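Local atomic coordinates of putative adhesin (PDB entry 4QDG), a protein that probably serves as an outer-membrane-anchored lipoprotein component of fimbriae of the FimB/Mfa2 family and binds magnesium ions. Residues H13-R18 with L69-G74; G162-D167 with E210-V215. All blocks are in the same frame, centred on the assembly; numbering follows the deposited sequence. Where two conformers were deposited one is given.

Interaction 1. Residues H13-R18 with L69-G74; sequences HGVSLR and LDLKQG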
loop_
_atom_site.group_PDB
_atom_site.type_symbol
_atom_site.label_atom_id
_atom_site.label_comp_id
_atom_site.label_asym_id
_atom_site.label_seq_id
_atom_site.Cartn_x
_atom_site.Cartn_y
_atom_site.Cartn_z
ATOM N N HIS A 13 -22.793 -3.104 -28.473
ATOM C CA HIS A 13 -21.651 -2.218 -28.573
ATOM C C HIS A 13 -21.137 -1.792 -27.183
ATOM O O HIS A 13 -21.932 -1.500 -26.286
ATOM C CB HIS A 13 -22.079 -0.992 -29.392
ATOM C CG HIS A 13 -20.940 -0.162 -29.872
ATOM N ND1 HIS A 13 -20.314 -0.435 -31.068
ATOM C CD2 HIS A 13 -20.363 0.920 -29.315
ATOM C CE1 HIS A 13 -19.377 0.484 -31.197
ATOM N NE2 HIS A 13 -19.366 1.315 -30.163
ATOM N N GLY A 14 -19.817 -1.764 -27.029
ATOM C CA GLY A 14 -19.192 -1.318 -25.789
ATOM C C GLY A 14 -17.782 -1.810 -25.542
ATOM O O GLY A 14 -16.972 -1.904 -26.464
ATOM N N VAL A 15 -17.483 -2.095 -24.270
ATOM C CA VAL A 15 -16.177 -2.576 -23.842
ATOM C C VAL A 15 -16.346 -3.821 -22.998
ATOM O O VAL A 15 -17.427 -4.077 -22.473
ATOM C CB VAL A 15 -15.341 -1.507 -23.076
ATOM C CG1 VAL A 15 -15.038 -0.285 -23.948
ATOM C CG2 VAL A 15 -16.017 -1.105 -21.764
ATOM N N SER A 16 -15.251 -4.573 -22.872
ATOM C CA SER A 16 -15.104 -5.770 -22.058
ATOM C C SER A 16 -13.791 -5.611 -21.310
ATOM O O SER A 16 -12.717 -5.659 -21.908
ATOM C CB SER A 16 -15.145 -7.030 -22.911
ATOM O OG SER A 16 -14.852 -8.154 -22.098
ATOM N N LEU A 17 -13.871 -5.365 -20.016
ATOM C CA LEU A 17 -12.675 -5.076 -19.237
ATOM C C LEU A 17 -12.173 -6.215 -18.409
ATOM O O LEU A 17 -12.938 -6.853 -17.700
ATOM C CB LEU A 17 -12.906 -3.867 -18.315
ATOM C CG LEU A 17 -13.367 -2.586 -18.988
ATOM C CD1 LEU A 17 -13.580 -1.491 -17.952
ATOM C CD2 LEU A 17 -12.377 -2.135 -20.057
ATOM N N ARG A 18 -10.852 -6.415 -18.465
ATOM C CA ARG A 18 -10.088 -7.356 -17.640
ATOM C C ARG A 18 -9.378 -6.519 -16.577
ATOM O O ARG A 18 -8.982 -5.376 -16.854
ATOM C CB ARG A 18 -9.087 -8.177 -18.494
ATOM C CG ARG A 18 -8.219 -9.154 -17.683
ATOM C CD ARG A 18 -7.331 -10.025 -18.546
ATOM N NE ARG A 18 -6.700 -11.077 -17.750
ATOM C CZ ARG A 18 -5.402 -11.381 -17.776
ATOM N NH1 ARG A 18 -4.570 -10.712 -18.571
ATOM N NH2 ARG A 18 -4.925 -12.348 -17.000
ATOM N N LEU A 69 -19.530 -4.017 -20.607
ATOM C CA LEU A 69 -20.219 -2.746 -20.483
ATOM C C LEU A 69 -20.856 -2.355 -21.789
ATOM O O LEU A 69 -20.150 -2.107 -22.766
ATOM C CB LEU A 69 -19.299 -1.602 -19.988
ATOM C CG LEU A 69 -18.761 -1.670 -18.563
ATOM C CD1 LEU A 69 -17.646 -0.641 -18.353
ATOM C CD2 LEU A 69 -19.848 -1.411 -17.555
ATOM N N ASP A 70 -22.189 -2.246 -21.794
ATOM C CA ASP A 70 -22.929 -1.735 -22.937
ATOM C C ASP A 70 -22.807 -0.217 -22.900
ATOM O O ASP A 70 -23.165 0.394 -21.901
ATOM C CB ASP A 70 -24.398 -2.213 -22.929
ATOM C CG ASP A 70 -24.520 -3.674 -23.282
ATOM O OD1 ASP A 70 -24.190 -4.036 -24.437
ATOM O OD2 ASP A 70 -24.897 -4.461 -22.400
ATOM N N LEU A 71 -22.202 0.375 -23.938
ATOM C CA LEU A 71 -21.960 1.812 -23.991
ATOM C C LEU A 71 -22.239 2.386 -25.361
ATOM O O LEU A 71 -22.021 1.718 -26.379
ATOM C CB LEU A 71 -20.491 2.133 -23.602
ATOM C CG LEU A 71 -20.067 1.895 -22.145
ATOM C CD1 LEU A 71 -18.582 1.975 -21.997
ATOM C CD2 LEU A 71 -20.780 2.847 -21.187
ATOM N N LYS A 72 -22.690 3.640 -25.384
ATOM C CA LYS A 72 -22.887 4.421 -26.601
ATOM C C LYS A 72 -21.501 4.595 -27.261
ATOM O O LYS A 72 -20.539 4.875 -26.534
ATOM C CB LYS A 72 -23.526 5.776 -26.239
ATOM C CG LYS A 72 -23.742 6.724 -27.422
ATOM C CD LYS A 72 -24.042 8.158 -26.961
ATOM C CE LYS A 72 -22.806 8.991 -26.664
ATOM N NZ LYS A 72 -23.146 10.195 -25.845
ATOM N N GLN A 73 -21.401 4.388 -28.607
ATOM C CA GLN A 73 -20.148 4.507 -29.364
ATOM C C GLN A 73 -19.342 5.722 -28.885
ATOM O O GLN A 73 -19.884 6.814 -28.767
ATOM C CB GLN A 73 -20.431 4.588 -30.882
ATOM C CG GLN A 73 -19.212 4.330 -31.780
ATOM C CD GLN A 73 -19.514 4.336 -33.267
ATOM O OE1 GLN A 73 -20.618 4.003 -33.728
ATOM N NE2 GLN A 73 -18.506 4.657 -34.063
ATOM N N GLY A 74 -18.066 5.505 -28.590
ATOM C CA GLY A 74 -17.185 6.575 -28.130
ATOM C C GLY A 74 -15.892 6.139 -27.482
ATOM O O GLY A 74 -15.630 4.940 -27.320
HETATM O O HOH W 1 -25.130 -2.625 -26.573
#
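Val15 and Leu69 form a hydrogen-bonded antiparallel pair. Leu69 N donates to Val15 O over 2.8 Å and nearly straight (172° at the hydrogen), and Val15 N returns a bond of 3.1 Å to Leu69 O. Next to it Gly14 pairs with Asp70 in non-hydrogen-bonded fashion, and Gly14 CA makes a CA-H...O contact of 3.3 Å with Leu69 O, an approach this close being possible with no side chain at Gly14. Leu71 N then bonds to His13 O, prolonging the pairing beyond the end of strand 67-70. Water 1 accepts from His13 N and donates to Asp70 OD1, which Tyr139 also holds.

Apolar contact lies on the Val15 and Leu69 face. These two side chains point the same way, Val15 CG2 being 3.8 Å from Leu69 CB and 4.0 Å from Leu71 CD1, and Phe78 of strand 75-82 packs against all three.

With CG anti to the backbone N (chi1 -165°), the His13 ring reaches the turn at 71-73, where Leu71 O lies in the ring plane at its edge. His13 ND1 is hydrogen-bonded to Asp137 and NE2 to Thr135. Backbone bonds therefore fix the register, while the imidazole, held by strand 127-137, packs against the turn.

Interaction 2. Residues G162-D167 with E210-V215; sequences GEPVDD and EGREVV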
loop_
_atom_site.group_PDB
_atom_site.type_symbol
_atom_site.label_atom_id
_atom_site.label_comp_id
_atom_site.label_asym_id
_atom_site.label_seq_id
_atom_site.Cartn_x
_atom_site.Cartn_y
_atom_site.Cartn_z
ATOM N N GLY A 162 22.608 -11.391 21.333
ATOM C CA GLY A 162 21.592 -12.438 21.403
ATOM C C GLY A 162 20.715 -12.447 22.648
ATOM O O GLY A 162 19.805 -13.287 22.762
ATOM N N GLU A 163 20.954 -11.510 23.584
ATOM C CA GLU A 163 20.115 -11.375 24.785
ATOM C C GLU A 163 18.716 -10.848 24.383
ATOM O O GLU A 163 18.580 -10.237 23.310
ATOM C CB GLU A 163 20.777 -10.483 25.860
ATOM C CG GLU A 163 21.951 -11.150 26.575
ATOM C CD GLU A 163 21.717 -12.562 27.090
ATOM O OE1 GLU A 163 20.765 -12.771 27.881
ATOM O OE2 GLU A 163 22.486 -13.465 26.686
ATOM N N PRO A 164 17.647 -11.119 25.176
ATOM C CA PRO A 164 16.297 -10.721 24.723
ATOM C C PRO A 164 16.052 -9.205 24.608
ATOM O O PRO A 164 16.824 -8.387 25.111
ATOM C CB PRO A 164 15.368 -11.370 25.751
ATOM C CG PRO A 164 16.223 -11.640 26.936
ATOM C CD PRO A 164 17.596 -11.890 26.439
ATOM N N VAL A 165 15.016 -8.844 23.828
ATOM C CA VAL A 165 14.516 -7.480 23.654
ATOM C C VAL A 165 13.032 -7.532 24.020
ATOM O O VAL A 165 12.290 -8.329 23.449
ATOM C CB VAL A 165 14.767 -6.813 22.280
ATOM C CG1 VAL A 165 14.233 -5.380 22.279
ATOM C CG2 VAL A 165 16.244 -6.808 21.931
ATOM N N ASP A 166 12.629 -6.749 25.037
ATOM C CA ASP A 166 11.233 -6.695 25.470
ATOM C C ASP A 166 10.533 -5.620 24.675
ATOM O O ASP A 166 10.867 -4.444 24.816
ATOM C CB ASP A 166 11.154 -6.436 26.983
ATOM C CG ASP A 166 9.754 -6.304 27.558
ATOM O OD1 ASP A 166 8.780 -6.624 26.840
ATOM O OD2 ASP A 166 9.634 -5.927 28.744
ATOM N N ASP A 167 9.567 -6.019 23.836
ATOM C CA ASP A 167 8.804 -5.107 22.981
ATOM C C ASP A 167 8.047 -4.047 23.778
ATOM O O ASP A 167 7.841 -2.945 23.277
ATOM C CB ASP A 167 7.803 -5.889 22.124
ATOM C CG ASP A 167 6.695 -6.527 22.935
ATOM O OD1 ASP A 167 6.985 -7.477 23.675
ATOM O OD2 ASP A 167 5.551 -6.025 22.879
ATOM N N GLU A 210 25.479 -21.390 22.466
ATOM C CA GLU A 210 25.383 -21.723 23.887
ATOM C C GLU A 210 24.001 -22.320 24.206
ATOM O O GLU A 210 23.676 -22.547 25.372
ATOM C CB GLU A 210 25.655 -20.483 24.749
ATOM C CG GLU A 210 27.064 -19.920 24.625
ATOM C CD GLU A 210 27.353 -18.703 25.484
ATOM O OE1 GLU A 210 26.446 -17.854 25.644
ATOM O OE2 GLU A 210 28.500 -18.582 25.974
ATOM N N GLY A 211 23.207 -22.576 23.164
ATOM C CA GLY A 211 21.863 -23.143 23.270
ATOM C C GLY A 211 20.794 -22.195 23.792
ATOM O O GLY A 211 19.704 -22.631 24.188
ATOM N N ARG A 212 21.099 -20.887 23.784
ATOM C CA ARG A 212 20.197 -19.851 24.273
ATOM C C ARG A 212 19.330 -19.320 23.133
ATOM O O ARG A 212 19.851 -19.001 22.063
ATOM C CB ARG A 212 21.012 -18.718 24.918
ATOM C CG ARG A 212 21.440 -18.986 26.368
ATOM C CD ARG A 212 20.366 -18.617 27.381
ATOM N NE ARG A 212 19.684 -17.356 27.048
ATOM C CZ ARG A 212 20.114 -16.138 27.374
ATOM N NH1 ARG A 212 21.224 -15.983 28.086
ATOM N NH2 ARG A 212 19.420 -15.067 27.012
ATOM N N GLU A 213 18.009 -19.233 23.354
ATOM C CA GLU A 213 17.098 -18.705 22.338
ATOM C C GLU A 213 17.275 -17.204 22.198
ATOM O O GLU A 213 17.415 -16.504 23.197
ATOM C CB GLU A 213 15.653 -19.033 22.700
ATOM C CG GLU A 213 14.649 -18.854 21.579
ATOM C CD GLU A 213 13.230 -19.252 21.928
ATOM O OE1 GLU A 213 13.030 -20.024 22.894
ATOM O OE2 GLU A 213 12.312 -18.823 21.195
ATOM N N VAL A 214 17.299 -16.713 20.944
ATOM C CA VAL A 214 17.393 -15.290 20.639
ATOM C C VAL A 214 15.958 -14.786 20.495
ATOM O O VAL A 214 15.222 -15.236 19.609
ATOM C CB VAL A 214 18.265 -14.979 19.384
ATOM C CG1 VAL A 214 18.399 -13.459 19.167
ATOM C CG2 VAL A 214 19.631 -15.644 19.498
ATOM N N VAL A 215 15.559 -13.888 21.401
ATOM C CA VAL A 215 14.203 -13.339 21.451
ATOM C C VAL A 215 14.276 -11.883 21.033
ATOM O O VAL A 215 15.014 -11.077 21.606
ATOM C CB VAL A 215 13.524 -13.540 22.835
ATOM C CG1 VAL A 215 12.129 -12.909 22.860
ATOM C CG2 VAL A 215 13.436 -15.016 23.190
HETATM O O HOH W 2 17.182 -13.845 23.788
HETATM O O HOH W 3 17.399 -10.231 20.641
#
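The guanidinium of Arg212 meets Glu163 and Pro164 at its edge, in its own plane, and no atom of 162-167 is found over either of its faces. Glu163 OE1 takes both end nitrogens: Arg212 NH2 at 2.8 Å with 163° at the hydrogen, and Arg212 NH1 at 3.3 Å on the syn lone pair. Arg212 NH2 approaches from above the carboxylate plane; the two flat groups are turned 71° apart. Arg212 NH1 adds a weak bond to Glu163 OE2. Pro164 CD touches the same edge, 3.7 Å from Arg212 NH2. Bends at chi2 in both chains bring the groups together; in Glu163 this torsion is -48° and turns CD back from an extended course.

In this transthyretin-clan beta protein the salt bridge joins the loop between strands 140-159 and 170-176 to the residue just before strand 213-223, which pairs antiparallel with 140-159.

Direct backbone bonding is limited to Val165 N to Val215 O, 3.2 Å, with the donor above the carbonyl plane. Water 3 donates to that same oxygen and to Glu163 O. Water 2 accepts from Val215 N and donates to Gly162 O and Glu213 O, bridging the two backbones. Pro164 CB meets Val215 CB at 4.1 Å, while Val214 CG1 lies 3.9 Å from Gly162 O, and Gln202 takes up the carbonyl of Val165.

Interactions 1 and 2 sit on opposite sides of the chain's centre, their own centres 61 Å apart and their nearest atoms about 42 Å apart. They follow one another in sequence, the first closing before the second opens. Strand 140-159 relates them: it pairs in parallel with strand 15-20, which carries part of interaction 1, and antiparallel with strand 213-223, which begins in interaction 2. Both lie away from the two magnesium sites, which Asp36, Cys37, Cys86 and His124 form in one case and Asn151, Leu273 and Glu276 in the other. Direct backbone bonds join 13-18 to 69-74, whereas one backbone bond, two bridging waters and a side-chain salt bridge join 162-167 to 210-215.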